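Local coordinates for GH86A beta-porphyranase (Bacteroides plebeius, PDB 4AW7), which hydrolyses the sulfated red-seaweed polysaccharide porphyran at beta-D-galactopyranose-(1->4)-alpha-L-galactopyranose-6-sulfate linkages, releasing mostly disaccharides, at residues Y207-T210 / R211-F215; W353-N356 / D357-F361; S377-P380 / D381-V384. All coordinates share one frame; numbering follows the deposited sequence.

Interaction 1: Y207-T210 / R211-F215; sequences YWNT and RMKMF. With K (potassium ion), chain F.
Arg211 lays its side chain over one face of the Tyr207 ring, four residues back along the chain. Its CD sits 3.9 Å from the ring centroid and only 18° off the ring normal, a CH-pi contact rather than an edge approach. Further out, Arg211 NE comes within 3.4 Å of Tyr207 CE2, and the guanidinium and ring planes are 28° apart, so the two groups overlap without lying flat on each other. The bend that makes this possible is at chi2 (70°), beyond which the arginine runs extended across the tyrosine. At the far end, NH1 donates to Thr210 OG1 over 2.8 Å with the acceptor in the guanidinium plane. Thr210 OG1 is also bonded to the backbone of Asn206, and the bond from NH1 fixes how the guanidinium is turned.

Arg211 marks a break between helix 206-210 and helix 212-219, and occupies the N-cap position of the second. Both helices belong to the beta-alpha-beta crossover from strand 189-195 to strand 225-233 of the curled parallel sheet, consistent with the (beta/alpha)8 barrel of the catalytic domain. At the break, Lys213 N bonds to Trp208 O at 2.8 Å, an i-to-i+5 spacing wider than that of an alpha-helix, while Arg211 N reaches Tyr207 O at 2.9 Å.

Across the turn, Lys213 CB rests over the five-membered ring of Trp208, 3.8 Å from its centroid, and Met212 CG approaches Trp208 CZ3 obliquely. The indole NE1 is bonded to Tyr481, and the ammonium of Lys213 leads away to a salt bridge with Asp217. The potassium ion sits at the edge of the Tyr207 ring, in its plane, bound by Tyr207 OH at 2.9 Å, with Tyr193 OH and Tyr197 O as further ligands.

Interaction 2: W353-N356 / D357-F361; sequences WRLN and DKKYF
Asn356 meets Lys358 and Lys359 through two hydrogen bonds that turn the chain out of strand 353-355 toward the helix ending at residue 365. Its side-chain OD1 accepts from Lys358 N at 3.0 Å, an Asx turn that serves as a capping bond, and its backbone O accepts from Lys359 N at 3.1 Å, closing a type I beta turn. The second bond is nearly straight at the hydrogen (168°), the first more bent (146°). With CG placed between the backbone N and the carbonyl carbon (chi1 67°), the amide folds back over the turn and brings OD1 to Lys358.

Van der Waals contact is of two sorts. The methylenes of Lys358 run past the polar OD1 of Asn356, Lys358 CG at 3.3 Å from it, on the way to bonds from NZ to the carbonyls of Ser336 and Ala338. As the apolar part, Leu355 CG meets Lys359 CB at 3.8 Å, the two side chains crossing obliquely.

Water completes the link. Two waters join Leu355 O to Lys359 NZ, each 2.8 Å from that carbonyl oxygen; one of them also donates to Asp357 OD1 at 2.7 Å. A third accepts from Asp357 N at 3.0 Å and, weakly, from Arg354 NH1.

An alanine in place of Asn356 would probably leave Lys358 N without its capping acceptor and Ala338 O without the donor that ND2 supplies. The amide works in two directions, OD1 accepting from the turn and ND2 donating to Ala338 O, just before strand 340-342; that carbonyl also takes Lys358 NZ, so two donors grip it. The ammonium of Lys359 reaches Leu355 O and Asp357 OD1 through water, so its charge is likely to be screened at the carboxylate.

Interaction 3: S377-P380 / D381-V384; sequences SSNP and DIQV. With CA (calcium ion), chain C.
Asp381, its backbone N bonded to Asn379 OD1, binds the calcium ion with both carboxylate oxygens, OD1 at 2.5 Å and OD2 at 2.6 Å. Three waters and three further protein atoms, Asn535 OD1 and the carbonyl oxygens of Trp536 and Gly538, raise the count to eight ligands.

In the second shell, Asn379 holds the aspartate by two routes, one direct and one through water. A water accepts from Asn379 ND2 at 2.9 Å and donates to Asp381 OD2 at 2.8 Å, while Asn379 OD1 takes Asp381 N at 2.9 Å, an Asx turn. That donor lies well above the amide plane, 44° out of it, and amide and carboxylate planes stand 67° apart. With CG swung away from its own backbone N (chi1 -180°), the asparagine runs forward along the turn to meet the aspartate.

The frame is the connection of a beta hairpin: strand 371-377 returns antiparallel as strand 382-389, and Asn379 to Ile382 form a type I turn, with Ile382 N on Asn379 O at 2.9 Å. The calcium thereby joins this hairpin end to the 535-538 loop.

Farther out, Ser377 OG lies 2.8 Å from Ile382 O and also near Asn379 O, and its single proton is not assigned between them. Ser377 CB packs equally close to both Val384 methyls, CG1 and CG2, at 3.8 Å.

Overall arrangement
The three contacts follow one another along the chain without touching. Interactions 1 and 2 lie on opposite sides of the chain's centre, their own centres about 38 Å apart, and approach the bound oligosaccharide from different places: the side chain of Tyr207 is about 11 Å from a bound beta-D-galactopyranose, that of Lys358 about 8 Å from a bound 6-sulfated galactose. Tyr207 is also about 9 Å, side chain to side chain, from Glu146, the inferred proton donor. Neither set of side chains is in the first shell of the sugar. Interaction 3 lies away from these sites, its calcium linking beta-rich parts of the chain; its nearest atoms are about 11 Å from interaction 2 and about 20 Å from interaction 1.

Interaction 1: Y207-T210 / R211-F215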
ATOM      1  N   TYR A 207       6.646  -6.923  19.060  1.00  8.56           N
ATOM      2  CA  TYR A 207       6.430  -5.638  18.412  1.00  8.30           C
ATOM      3  C   TYR A 207       4.984  -5.554  17.875  1.00  8.40           C
ATOM      4  O   TYR A 207       4.271  -4.603  18.161  1.00  8.82           O
ATOM      5  CB  TYR A 207       7.489  -5.366  17.342  1.00  7.58           C
ATOM      6  CG  TYR A 207       7.390  -3.965  16.814  1.00  8.46           C
ATOM      7  CD1 TYR A 207       6.578  -3.614  15.745  1.00  8.57           C
ATOM      8  CD2 TYR A 207       8.133  -2.953  17.416  1.00  9.55           C
ATOM      9  CE1 TYR A 207       6.491  -2.316  15.326  1.00  9.72           C
ATOM     10  CE2 TYR A 207       8.059  -1.648  16.968  1.00 10.22           C
ATOM     11  CZ  TYR A 207       7.237  -1.334  15.910  1.00 10.45           C
ATOM     12  OH  TYR A 207       7.140  -0.017  15.504  1.00 14.01           O
ATOM     13  N   TRP A 208       4.561  -6.543  17.107  1.00  7.81           N
ATOM     14  CA  TRP A 208       3.176  -6.663  16.703  1.00  8.06           C
ATOM     15  C   TRP A 208       2.266  -6.496  17.936  1.00  8.45           C
ATOM     16  O   TRP A 208       1.346  -5.698  17.938  1.00  8.87           O
ATOM     17  CB  TRP A 208       2.895  -8.035  16.079  1.00  8.65           C
ATOM     18  CG  TRP A 208       1.432  -8.334  15.944  1.00  8.59           C
ATOM     19  CD1 TRP A 208       0.715  -9.159  16.735  1.00  9.77           C
ATOM     20  CD2 TRP A 208       0.514  -7.811  14.977  1.00  8.13           C
ATOM     21  NE1 TRP A 208      -0.587  -9.179  16.347  1.00  9.05           N
ATOM     22  CE2 TRP A 208      -0.742  -8.350  15.268  1.00  8.90           C
ATOM     23  CE3 TRP A 208       0.640  -6.935  13.887  1.00  9.17           C
ATOM     24  CZ2 TRP A 208      -1.875  -8.039  14.526  1.00  9.66           C
ATOM     25  CZ3 TRP A 208      -0.475  -6.650  13.141  1.00  9.16           C
ATOM     26  CH2 TRP A 208      -1.729  -7.180  13.482  1.00  9.39           C
ATOM     27  N   ASN A 209       2.524  -7.278  19.001  1.00  8.87           N
ATOM     28  CA  ASN A 209       1.622  -7.286  20.123  1.00  9.90           C
ATOM     29  C   ASN A 209       1.469  -5.938  20.781  1.00  9.75           C
ATOM     30  O   ASN A 209       0.350  -5.567  21.192  1.00 11.65           O
ATOM     31  CB  ASN A 209       2.069  -8.289  21.200  1.00 11.05           C
ATOM     32  CG  ASN A 209       1.863  -9.728  20.817  1.00 12.93           C
ATOM     33  OD1 ASN A 209       1.039 -10.052  19.971  1.00 13.33           O
ATOM     34  ND2 ASN A 209       2.614 -10.627  21.471  1.00 15.93           N
ATOM     35  N   THR A 210       2.548  -5.169  20.843  1.00  9.21           N
ATOM     36  CA  THR A 210       2.559  -3.941  21.617  1.00  9.81           C
ATOM     37  C   THR A 210       2.385  -2.665  20.790  1.00  9.99           C
ATOM     38  O   THR A 210       2.194  -1.595  21.350  1.00 11.08           O
ATOM     39  CB  THR A 210       3.854  -3.861  22.463  1.00 10.26           C
ATOM     40  OG1 THR A 210       4.999  -3.908  21.598  1.00 10.46           O
ATOM     41  CG2 THR A 210       3.914  -4.978  23.493  1.00 11.82           C
ATOM     42  N   ARG A 211       2.410  -2.799  19.448  1.00  9.48           N
ATOM     43  CA  ARG A 211       2.202  -1.671  18.555  1.00  9.79           C
ATOM     44  C   ARG A 211       0.889  -1.887  17.800  1.00  9.45           C
ATOM     45  O   ARG A 211      -0.147  -1.458  18.270  1.00  9.58           O
ATOM     46  CB  ARG A 211       3.441  -1.423  17.664  1.00  9.80           C
ATOM     47  CG  ARG A 211       4.550  -0.614  18.313  1.00 10.08           C
ATOM     48  CD  ARG A 211       5.291  -1.327  19.417  1.00 10.92           C
ATOM     49  NE  ARG A 211       6.473  -0.565  19.814  1.00 10.72           N
ATOM     50  CZ  ARG A 211       7.284  -0.900  20.802  1.00 12.23           C
ATOM     51  NH1 ARG A 211       7.030  -1.939  21.560  1.00 13.53           N
ATOM     52  NH2 ARG A 211       8.376  -0.203  21.005  1.00 13.11           N
ATOM     53  N   MET A 212       0.910  -2.561  16.648  1.00  8.33           N
ATOM     54  CA  MET A 212      -0.296  -2.632  15.839  1.00  8.36           C
ATOM     55  C   MET A 212      -1.412  -3.436  16.477  1.00  8.22           C
ATOM     56  O   MET A 212      -2.565  -3.045  16.350  1.00  9.46           O
ATOM     57  CB  MET A 212       0.024  -3.120  14.417  1.00  8.58           C
ATOM     58  CG  MET A 212      -1.168  -3.260  13.509  1.00  9.34           C
ATOM     59  SD  MET A 212      -2.107  -1.738  13.158  1.00  9.71           S
ATOM     60  CE  MET A 212      -1.171  -1.035  11.760  1.00  9.39           C
ATOM     61  N   LYS A 213      -1.125  -4.551  17.131  1.00  8.92           N
ATOM     62  CA  LYS A 213      -2.215  -5.283  17.809  1.00  9.76           C
ATOM     63  C   LYS A 213      -2.868  -4.409  18.852  1.00  9.79           C
ATOM     64  O   LYS A 213      -4.106  -4.343  18.939  1.00  9.84           O
ATOM     65  CB  LYS A 213      -1.710  -6.556  18.454  1.00 10.36           C
ATOM     66  CG  LYS A 213      -2.832  -7.426  18.941  1.00 13.73           C
ATOM     67  CD  LYS A 213      -2.352  -8.681  19.704  1.00 16.02           C
ATOM     68  CE  LYS A 213      -3.482  -9.432  20.361  1.00 22.24           C
ATOM     69  NZ  LYS A 213      -3.951  -8.692  21.540  1.00 22.98           N
ATOM     70  N   MET A 214      -2.035  -3.716  19.640  1.00  9.46           N
ATOM     71  CA  MET A 214      -2.551  -2.840  20.672  1.00 10.32           C
ATOM     72  C   MET A 214      -3.403  -1.730  20.068  1.00  9.84           C
ATOM     73  O   MET A 214      -4.482  -1.421  20.581  1.00 10.45           O
ATOM     74  CB  MET A 214      -1.390  -2.291  21.499  1.00 10.55           C
ATOM     75  CG  MET A 214      -1.809  -1.393  22.678  1.00 12.21           C
ATOM     76  SD  MET A 214      -2.017   0.330  22.275  1.00 13.35           S
ATOM     77  CE  MET A 214      -0.280   0.847  22.221  1.00 14.99           C
ATOM     78  N   PHE A 215      -2.963  -1.162  18.940  1.00  9.50           N
ATOM     79  CA  PHE A 215      -3.757  -0.154  18.252  1.00  8.86           C
ATOM     80  C   PHE A 215      -5.102  -0.682  17.811  1.00  9.14           C
ATOM     81  O   PHE A 215      -6.153  -0.049  18.048  1.00  9.57           O
ATOM     82  CB  PHE A 215      -2.980   0.417  17.054  1.00  9.05           C
ATOM     83  CG  PHE A 215      -3.706   1.517  16.370  1.00  8.38           C
ATOM     84  CD1 PHE A 215      -3.726   2.784  16.910  1.00  9.02           C
ATOM     85  CD2 PHE A 215      -4.425   1.293  15.187  1.00  8.92           C
ATOM     86  CE1 PHE A 215      -4.465   3.796  16.331  1.00  9.35           C
ATOM     87  CE2 PHE A 215      -5.155   2.312  14.608  1.00  9.54           C
ATOM     88  CZ  PHE A 215      -5.180   3.565  15.190  1.00  8.97           C
TER
HETATM   89  K     K F1616       5.196   0.964  13.589  0.50 23.32           K

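Interaction 2: W353-N356 / D357-F361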
ATOM      1  N   TRP A 353      10.599  26.432 -12.509  1.00 20.06           N
ATOM      2  CA  TRP A 353      10.623  25.153 -11.806  1.00 18.86           C
ATOM      3  C   TRP A 353      10.693  24.031 -12.805  1.00 18.89           C
ATOM      4  O   TRP A 353      10.004  24.062 -13.827  1.00 21.66           O
ATOM      5  CB  TRP A 353       9.361  24.983 -10.955  1.00 18.73           C
ATOM      6  CG  TRP A 353       9.286  25.959  -9.816  1.00 16.63           C
ATOM      7  CD1 TRP A 353       8.800  27.247  -9.872  1.00 17.75           C
ATOM      8  CD2 TRP A 353       9.751  25.770  -8.483  1.00 16.13           C
ATOM      9  NE1 TRP A 353       8.893  27.843  -8.649  1.00 17.12           N
ATOM     10  CE2 TRP A 353       9.477  26.966  -7.771  1.00 17.07           C
ATOM     11  CE3 TRP A 353      10.299  24.682  -7.782  1.00 16.24           C
ATOM     12  CZ2 TRP A 353       9.758  27.107  -6.436  1.00 18.50           C
ATOM     13  CZ3 TRP A 353      10.583  24.844  -6.444  1.00 16.64           C
ATOM     14  CH2 TRP A 353      10.337  26.058  -5.790  1.00 18.64           C
ATOM     15  N   ARG A 354      11.531  23.050 -12.502  1.00 17.71           N
ATOM     16  CA  ARG A 354      11.789  21.907 -13.365  1.00 17.30           C
ATOM     17  C   ARG A 354      11.092  20.676 -12.763  1.00 14.71           C
ATOM     18  O   ARG A 354      11.329  20.306 -11.617  1.00 14.01           O
ATOM     19  CB  ARG A 354      13.313  21.665 -13.488  1.00 17.84           C
ATOM     20  CG  ARG A 354      13.757  20.382 -14.130  1.00 21.73           C
ATOM     21  CD  ARG A 354      15.281  20.321 -14.281  1.00 23.87           C
ATOM     22  NE  ARG A 354      15.980  20.203 -12.997  1.00 25.24           N
ATOM     23  CZ  ARG A 354      16.185  19.045 -12.359  1.00 26.82           C
ATOM     24  NH1 ARG A 354      15.728  17.898 -12.868  1.00 27.26           N
ATOM     25  NH2 ARG A 354      16.854  19.035 -11.204  1.00 26.88           N
ATOM     26  N   LEU A 355      10.255  20.042 -13.558  1.00 13.90           N
ATOM     27  CA  LEU A 355       9.685  18.729 -13.230  1.00 13.06           C
ATOM     28  C   LEU A 355      10.761  17.655 -13.386  1.00 12.89           C
ATOM     29  O   LEU A 355      11.285  17.482 -14.482  1.00 13.86           O
ATOM     30  CB  LEU A 355       8.492  18.515 -14.178  1.00 15.06           C
ATOM     31  CG  LEU A 355       7.716  17.236 -14.022  1.00 13.88           C
ATOM     32  CD1 LEU A 355       7.116  17.123 -12.577  1.00 13.95           C
ATOM     33  CD2 LEU A 355       6.636  17.193 -15.119  1.00 15.35           C
ATOM     34  N   ASN A 356      11.121  16.962 -12.300  1.00 11.28           N
ATOM     35  CA  ASN A 356      12.202  15.976 -12.352  1.00 11.59           C
ATOM     36  C   ASN A 356      11.754  14.625 -12.940  1.00 10.85           C
ATOM     37  O   ASN A 356      10.582  14.444 -13.293  1.00 11.07           O
ATOM     38  CB  ASN A 356      12.920  15.867 -11.006  1.00 11.32           C
ATOM     39  CG  ASN A 356      12.066  15.295  -9.903  1.00 10.88           C
ATOM     40  OD1 ASN A 356      11.269  14.368 -10.136  1.00 11.00           O
ATOM     41  ND2 ASN A 356      12.264  15.783  -8.671  1.00 10.72           N
ATOM     42  N   ASP A 357      12.691  13.684 -13.056  1.00 11.52           N
ATOM     43  CA  ASP A 357      12.425  12.443 -13.769  1.00 11.33           C
ATOM     44  C   ASP A 357      11.467  11.509 -13.028  1.00  9.84           C
ATOM     45  O   ASP A 357      11.071  10.492 -13.619  1.00 10.84           O
ATOM     46  CB  ASP A 357      13.723  11.695 -14.138  1.00 11.60           C
ATOM     47  CG  ASP A 357      14.445  12.293 -15.307  1.00 14.04           C
ATOM     48  OD1 ASP A 357      13.967  13.286 -15.916  1.00 15.05           O
ATOM     49  OD2 ASP A 357      15.486  11.699 -15.671  1.00 17.20           O
ATOM     50  N   LYS A 358      11.075  11.837 -11.792  1.00  9.84           N
ATOM     51  CA  LYS A 358       9.978  11.100 -11.168  1.00  8.54           C
ATOM     52  C   LYS A 358       8.695  11.179 -11.996  1.00  8.62           C
ATOM     53  O   LYS A 358       7.822  10.306 -11.882  1.00  9.16           O
ATOM     54  CB  LYS A 358       9.748  11.540  -9.746  1.00  9.52           C
ATOM     55  CG  LYS A 358      10.947  11.399  -8.845  1.00  9.64           C
ATOM     56  CD  LYS A 358      10.695  12.084  -7.510  1.00  9.59           C
ATOM     57  CE  LYS A 358      11.937  12.226  -6.684  1.00 10.44           C
ATOM     58  NZ  LYS A 358      11.617  12.836  -5.372  1.00 10.20           N
ATOM     59  N   LYS A 359       8.574  12.184 -12.855  1.00  9.34           N
ATOM     60  CA  LYS A 359       7.458  12.271 -13.766  1.00  9.50           C
ATOM     61  C   LYS A 359       7.254  10.986 -14.561  1.00  9.34           C
ATOM     62  O   LYS A 359       6.124  10.678 -14.933  1.00  9.64           O
ATOM     63  CB  LYS A 359       7.634  13.457 -14.745  1.00 10.40           C
ATOM     64  CG  LYS A 359       8.722  13.237 -15.805  1.00 11.09           C
ATOM     65  CD  LYS A 359       9.120  14.519 -16.550  1.00 12.84           C
ATOM     66  CE  LYS A 359      10.112  14.198 -17.640  1.00 14.31           C
ATOM     67  NZ  LYS A 359      10.657  15.436 -18.308  1.00 19.52           N
ATOM     68  N   TYR A 360       8.332  10.253 -14.847  1.00  9.52           N
ATOM     69  CA  TYR A 360       8.217   9.061 -15.695  1.00  9.68           C
ATOM     70  C   TYR A 360       7.427   7.946 -15.027  1.00  9.43           C
ATOM     71  O   TYR A 360       6.861   7.130 -15.739  1.00  9.58           O
ATOM     72  CB  TYR A 360       9.583   8.549 -16.159  1.00 10.60           C
ATOM     73  CG  TYR A 360      10.258   9.481 -17.142  1.00 11.50           C
ATOM     74  CD1 TYR A 360       9.644   9.784 -18.352  1.00 14.52           C
ATOM     75  CD2 TYR A 360      11.523  10.008 -16.908  1.00 13.68           C
ATOM     76  CE1 TYR A 360      10.242  10.629 -19.294  1.00 15.42           C
ATOM     77  CE2 TYR A 360      12.142  10.854 -17.850  1.00 14.47           C
ATOM     78  CZ  TYR A 360      11.473  11.170 -19.016  1.00 15.57           C
ATOM     79  OH  TYR A 360      12.094  12.006 -19.915  1.00 20.29           O
ATOM     80  N   PHE A 361       7.346   7.913 -13.700  1.00  8.47           N
ATOM     81  CA  PHE A 361       6.451   6.958 -13.067  1.00  7.78           C
ATOM     82  C   PHE A 361       5.027   7.188 -13.525  1.00  7.93           C
ATOM     83  O   PHE A 361       4.294   6.264 -13.872  1.00  7.90           O
ATOM     84  CB  PHE A 361       6.531   7.075 -11.533  1.00  9.15           C
ATOM     85  CG  PHE A 361       5.491   6.261 -10.821  1.00  8.03           C
ATOM     86  CD1 PHE A 361       5.550   4.881 -10.776  1.00  8.87           C
ATOM     87  CD2 PHE A 361       4.454   6.887 -10.175  1.00  9.67           C
ATOM     88  CE1 PHE A 361       4.561   4.153 -10.147  1.00  9.05           C
ATOM     89  CE2 PHE A 361       3.440   6.165  -9.546  1.00  9.35           C
ATOM     90  CZ  PHE A 361       3.508   4.776  -9.513  1.00  9.63           C
TER
HETATM   91  O   HOH W   1      15.553  14.465 -12.889  1.00 18.40           O
HETATM   92  O   HOH W   2      12.656  15.669 -16.080  1.00 17.24           O
HETATM   93  O   HOH W   3      10.728  18.117 -17.109  1.00 24.33           O

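Interaction 3: S377-P380 / D381-V384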
ATOM      1  N   SER A 377       0.706 -15.324 -13.797  1.00 11.76           N
ATOM      2  CA  SER A 377       2.141 -15.354 -13.950  1.00 10.88           C
ATOM      3  C   SER A 377       2.647 -16.564 -13.197  1.00 11.41           C
ATOM      4  O   SER A 377       2.330 -16.750 -12.020  1.00 12.94           O
ATOM      5  CB  SER A 377       2.752 -14.087 -13.370  1.00 11.62           C
ATOM      6  OG  SER A 377       4.131 -14.141 -13.453  1.00 13.79           O
ATOM      7  N   SER A 378       3.459 -17.367 -13.858  1.00 11.32           N
ATOM      8  CA  SER A 378       4.013 -18.571 -13.222  1.00 12.27           C
ATOM      9  C   SER A 378       5.132 -18.302 -12.248  1.00 11.77           C
ATOM     10  O   SER A 378       5.362 -19.091 -11.333  1.00 15.26           O
ATOM     11  CB  SER A 378       4.497 -19.519 -14.325  1.00 14.45           C
ATOM     12  OG  SER A 378       5.650 -19.031 -14.974  1.00 16.05           O
ATOM     13  N   ASN A 379       5.839 -17.188 -12.399  1.00 11.05           N
ATOM     14  CA  ASN A 379       6.964 -16.838 -11.540  1.00 11.22           C
ATOM     15  C   ASN A 379       6.500 -15.728 -10.590  1.00 10.13           C
ATOM     16  O   ASN A 379       6.134 -14.645 -11.051  1.00 10.18           O
ATOM     17  CB  ASN A 379       8.116 -16.357 -12.424  1.00 11.68           C
ATOM     18  CG  ASN A 379       9.372 -15.959 -11.635  1.00 11.57           C
ATOM     19  OD1 ASN A 379       9.321 -15.761 -10.424  1.00 11.15           O
ATOM     20  ND2 ASN A 379      10.498 -15.769 -12.349  1.00 14.11           N
ATOM     21  N   PRO A 380       6.525 -15.968  -9.266  1.00  9.97           N
ATOM     22  CA  PRO A 380       6.054 -14.930  -8.358  1.00 10.91           C
ATOM     23  C   PRO A 380       6.862 -13.652  -8.355  1.00  9.48           C
ATOM     24  O   PRO A 380       6.372 -12.614  -7.895  1.00 10.55           O
ATOM     25  CB  PRO A 380       6.082 -15.606  -6.975  1.00 12.46           C
ATOM     26  CG  PRO A 380       7.034 -16.663  -7.122  1.00 12.84           C
ATOM     27  CD  PRO A 380       6.957 -17.176  -8.536  1.00 11.55           C
ATOM     28  N   ASP A 381       8.082 -13.672  -8.860  1.00  9.03           N
ATOM     29  CA  ASP A 381       8.839 -12.448  -9.037  1.00  9.08           C
ATOM     30  C   ASP A 381       8.367 -11.594 -10.181  1.00  8.67           C
ATOM     31  O   ASP A 381       8.763 -10.417 -10.221  1.00  9.67           O
ATOM     32  CB  ASP A 381      10.322 -12.749  -9.212  1.00  9.12           C
ATOM     33  CG  ASP A 381      10.929 -13.338  -7.990  1.00  9.51           C
ATOM     34  OD1 ASP A 381      10.737 -12.773  -6.895  1.00 12.18           O
ATOM     35  OD2 ASP A 381      11.670 -14.348  -8.057  1.00 11.79           O
ATOM     36  N   ILE A 382       7.561 -12.137 -11.095  1.00  8.32           N
ATOM     37  CA  ILE A 382       7.063 -11.351 -12.216  1.00  8.21           C
ATOM     38  C   ILE A 382       5.617 -10.993 -11.873  1.00  8.63           C
ATOM     39  O   ILE A 382       4.705 -11.823 -11.906  1.00  9.53           O
ATOM     40  CB  ILE A 382       7.156 -12.117 -13.528  1.00  9.81           C
ATOM     41  CG1 ILE A 382       8.585 -12.508 -13.823  1.00 11.17           C
ATOM     42  CG2 ILE A 382       6.530 -11.318 -14.665  1.00 11.61           C
ATOM     43  CD1 ILE A 382       9.579 -11.371 -13.912  1.00 14.51           C
ATOM     44  N   GLN A 383       5.412  -9.734 -11.502  1.00  8.62           N
ATOM     45  CA  GLN A 383       4.081  -9.235 -11.153  1.00  8.33           C
ATOM     46  C   GLN A 383       3.398  -8.771 -12.428  1.00  8.17           C
ATOM     47  O   GLN A 383       4.025  -8.135 -13.268  1.00  8.82           O
ATOM     48  CB  GLN A 383       4.176  -8.055 -10.144  1.00  8.49           C
ATOM     49  CG  GLN A 383       5.132  -8.315  -8.972  1.00  9.87           C
ATOM     50  CD  GLN A 383       4.958  -7.295  -7.844  1.00  8.94           C
ATOM     51  OE1 GLN A 383       4.137  -7.483  -6.939  1.00 10.49           O
ATOM     52  NE2 GLN A 383       5.667  -6.164  -7.948  1.00  9.15           N
ATOM     53  N   VAL A 384       2.112  -9.089 -12.565  1.00  9.45           N
ATOM     54  CA  VAL A 384       1.366  -8.831 -13.781  1.00  9.62           C
ATOM     55  C   VAL A 384       0.025  -8.198 -13.483  1.00  8.59           C
ATOM     56  O   VAL A 384      -0.623  -8.529 -12.501  1.00 10.54           O
ATOM     57  CB  VAL A 384       1.174 -10.119 -14.599  1.00 10.38           C
ATOM     58  CG1 VAL A 384       2.530 -10.643 -15.056  1.00 13.14           C
ATOM     59  CG2 VAL A 384       0.393 -11.163 -13.788  1.00 14.98           C
TER
HETATM   60 CA    CA C1599      11.935 -14.356  -5.465  1.00 10.55          CA
HETATM   61  O   HOH W   4      12.670 -15.259 -10.465  1.00 15.54           O
HETATM   62  O   HOH W   5      13.827 -12.966  -6.179  1.00 17.31           O
HETATM   63  O   HOH W   6      14.009 -15.780  -5.656  1.00 19.59           O
HETATM   64  O   HOH W   7      12.297 -15.509  -3.372  1.00 12.42           O